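Long-range contact in gamma-resorcylate decarboxylase (Polaromonas, PDB 4QRO), which probably catalyses the reversible, manganese-dependent decarboxylation of gamma-resorcylate (2,6-dihydroxybenzoate) to resorcinol: residues A6-H10 against F161-P165. Sequence-based numbering, arbitrary orientation.
Sequences ALEEH and FYLHP. With MN (manganese (II) ion), chain K; 38L (2-nitrobenzene-1,3-diol), chain M.
The mononuclear manganese site of an amidohydrolase-type barrel is assembled here, with Glu8, His10 and His164 brought to one ion from two strands whose axes come within 10.0 Å at their nearest. Glu8 OE1 and His10 NE2 each lie 2.2 Å from the manganese, and His164 NE2 binds it at 2.3 Å. Shared coordination therefore explains why Glu8 OE1 and His164 NE2 come so close without a hydrogen bond. The two imidazoles approach from opposite directions with their planes at 81°, whereas the Glu8 carboxylate meets the His164 ring at its edge, near the ring plane. The inhibitor 2-nitroresorcinol chelates the same ion through phenolic OAI, at 2.2 Å, and nitro oxygen OAK. His164 ND1 donates to Pro165 O, 3.0 Å away, a bent bond that meets a lone pair in the carbonyl plane but lies tilted from the imidazole plane, and this limits the ring's rotation; Pro165 CD lies over one face, toward the rim.

Tyr162 belongs to the second shell. With CG anti to the backbone N (chi1 -158°), its ring is carried toward strand 4-11, where Tyr162 OH meets the end of the extended Glu8 chain and donates a very short hydrogen bond of 2.4 Å to Glu8 OE2, the carboxylate oxygen turned from the metal. Ring and carboxylate planes stand 85° apart. Leu7 CD1 packs on Tyr162 CE2 at 3.9 Å. A phenylalanine at Tyr162 would probably leave Glu8 OE2 with Ser262 but without the tyrosine donor, and its carboxylate less firmly held against rotation.

Ser262 also hydrogen-bonds Glu8 OE2, Thr260 pairs with Tyr162 OH, and Asp287 completes the protein ligands of the manganese. Strand 4-11 runs parallel beside strand 52-59, while strand 161-164 lies between strands 125-128 and 214-216, with Pro165 against helix 188-202.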
loop_
_atom_site.group_PDB
_atom_site.type_symbol
_atom_site.label_atom_id
_atom_site.label_comp_id
_atom_site.label_asym_id
_atom_site.label_seq_id
_atom_site.Cartn_x
_atom_site.Cartn_y
_atom_site.Cartn_z
ATOM N N ALA A 6 -12.667 -15.763 15.343
ATOM C CA ALA A 6 -11.891 -14.535 15.182
ATOM C C ALA A 6 -10.455 -14.851 15.529
ATOM O O ALA A 6 -10.217 -15.645 16.451
ATOM C CB ALA A 6 -12.473 -13.463 16.059
ATOM N N LEU A 7 -9.500 -14.353 14.744
ATOM C CA LEU A 7 -8.082 -14.720 14.938
ATOM C C LEU A 7 -7.018 -13.624 14.881
ATOM O O LEU A 7 -5.849 -13.922 14.687
ATOM C CB LEU A 7 -7.687 -15.852 13.965
ATOM C CG LEU A 7 -7.827 -15.589 12.464
ATOM C CD1 LEU A 7 -6.708 -16.270 11.700
ATOM C CD2 LEU A 7 -9.196 -16.034 11.952
ATOM N N GLU A 8 -7.408 -12.367 14.989
ATOM C CA GLU A 8 -6.459 -11.310 15.316
ATOM C C GLU A 8 -6.970 -10.635 16.575
ATOM O O GLU A 8 -7.533 -9.540 16.548
ATOM C CB GLU A 8 -6.257 -10.294 14.173
ATOM C CG GLU A 8 -4.923 -9.572 14.325
ATOM C CD GLU A 8 -4.648 -8.509 13.274
ATOM O OE1 GLU A 8 -4.225 -7.389 13.660
ATOM O OE2 GLU A 8 -4.776 -8.814 12.071
ATOM N N GLU A 9 -6.744 -11.316 17.690
ATOM C CA GLU A 9 -7.383 -11.017 18.945
ATOM C C GLU A 9 -6.254 -11.081 19.990
ATOM O O GLU A 9 -5.680 -12.149 20.280
ATOM C CB GLU A 9 -8.513 -12.035 19.253
ATOM C CG GLU A 9 -9.360 -12.535 18.053
ATOM C CD GLU A 9 -10.066 -11.433 17.257
ATOM O OE1 GLU A 9 -9.967 -11.422 15.988
ATOM O OE2 GLU A 9 -10.735 -10.574 17.877
ATOM N N HIS A 10 -5.898 -9.917 20.496
ATOM C CA HIS A 10 -4.658 -9.753 21.198
ATOM C C HIS A 10 -4.832 -9.676 22.705
ATOM O O HIS A 10 -5.860 -9.232 23.203
ATOM C CB HIS A 10 -3.962 -8.471 20.744
ATOM C CG HIS A 10 -3.686 -8.399 19.276
ATOM N ND1 HIS A 10 -2.758 -9.207 18.651
ATOM C CD2 HIS A 10 -4.155 -7.552 18.327
ATOM C CE1 HIS A 10 -2.700 -8.891 17.367
ATOM N NE2 HIS A 10 -3.525 -7.880 17.149
ATOM N N PHE A 161 1.057 -19.295 9.612
ATOM C CA PHE A 161 1.938 -18.284 10.221
ATOM C C PHE A 161 1.288 -16.952 9.911
ATOM O O PHE A 161 1.104 -16.645 8.741
ATOM C CB PHE A 161 3.339 -18.411 9.578
ATOM C CG PHE A 161 4.373 -17.415 10.062
ATOM C CD1 PHE A 161 4.369 -16.091 9.607
ATOM C CD2 PHE A 161 5.399 -17.811 10.904
ATOM C CE1 PHE A 161 5.309 -15.183 10.033
ATOM C CE2 PHE A 161 6.375 -16.904 11.309
ATOM C CZ PHE A 161 6.330 -15.594 10.876
ATOM N N TYR A 162 0.955 -16.192 10.949
ATOM C CA TYR A 162 0.265 -14.896 10.822
ATOM C C TYR A 162 1.339 -13.848 10.842
ATOM O O TYR A 162 2.016 -13.667 11.854
ATOM C CB TYR A 162 -0.704 -14.698 11.989
ATOM C CG TYR A 162 -1.830 -13.715 11.744
ATOM C CD1 TYR A 162 -1.574 -12.399 11.357
ATOM C CD2 TYR A 162 -3.170 -14.102 11.929
ATOM C CE1 TYR A 162 -2.614 -11.509 11.137
ATOM C CE2 TYR A 162 -4.219 -13.220 11.706
ATOM C CZ TYR A 162 -3.940 -11.925 11.308
ATOM O OH TYR A 162 -5.006 -11.054 11.110
ATOM N N LEU A 163 1.530 -13.164 9.712
ATOM C CA LEU A 163 2.555 -12.150 9.614
ATOM C C LEU A 163 1.836 -10.839 9.922
ATOM O O LEU A 163 1.128 -10.294 9.080
ATOM C CB LEU A 163 3.200 -12.171 8.216
ATOM C CG LEU A 163 4.226 -11.046 7.958
ATOM C CD1 LEU A 163 5.468 -11.210 8.810
ATOM C CD2 LEU A 163 4.613 -10.992 6.477
ATOM N N HIS A 164 1.979 -10.377 11.158
ATOM C CA HIS A 164 1.242 -9.225 11.689
ATOM C C HIS A 164 2.144 -8.006 11.559
ATOM O O HIS A 164 3.374 -8.142 11.398
ATOM C CB HIS A 164 0.892 -9.511 13.171
ATOM C CG HIS A 164 0.091 -8.453 13.853
ATOM N ND1 HIS A 164 0.672 -7.402 14.531
ATOM C CD2 HIS A 164 -1.247 -8.306 14.002
ATOM C CE1 HIS A 164 -0.277 -6.653 15.058
ATOM N NE2 HIS A 164 -1.447 -7.180 14.755
ATOM N N PRO A 165 1.562 -6.799 11.593
ATOM C CA PRO A 165 2.474 -5.649 11.489
ATOM C C PRO A 165 3.333 -5.321 12.695
ATOM O O PRO A 165 3.106 -5.809 13.816
ATOM C CB PRO A 165 1.522 -4.456 11.243
ATOM C CG PRO A 165 0.269 -5.062 10.720
ATOM C CD PRO A 165 0.153 -6.393 11.414
HETATM MN MN MN K . -3.466 -6.422 15.446
HETATM O OAK 38L M . -3.093 -4.510 14.136
HETATM N NAG 38L M . -3.305 -3.357 14.394
HETATM O OAJ 38L M . -3.655 -2.610 13.482
HETATM C CAA 38L M . -3.150 -2.901 15.726
HETATM C CAF 38L M . -3.368 -1.550 15.980
HETATM O OAH 38L M . -4.333 -0.881 15.289
HETATM C CAE 38L M . -2.605 -0.879 16.936
HETATM C CAD 38L M . -1.657 -1.566 17.686
HETATM C CAC 38L M . -1.554 -2.949 17.561
HETATM C CAB 38L M . -2.327 -3.622 16.616
HETATM O OAI 38L M . -2.259 -4.988 16.557
#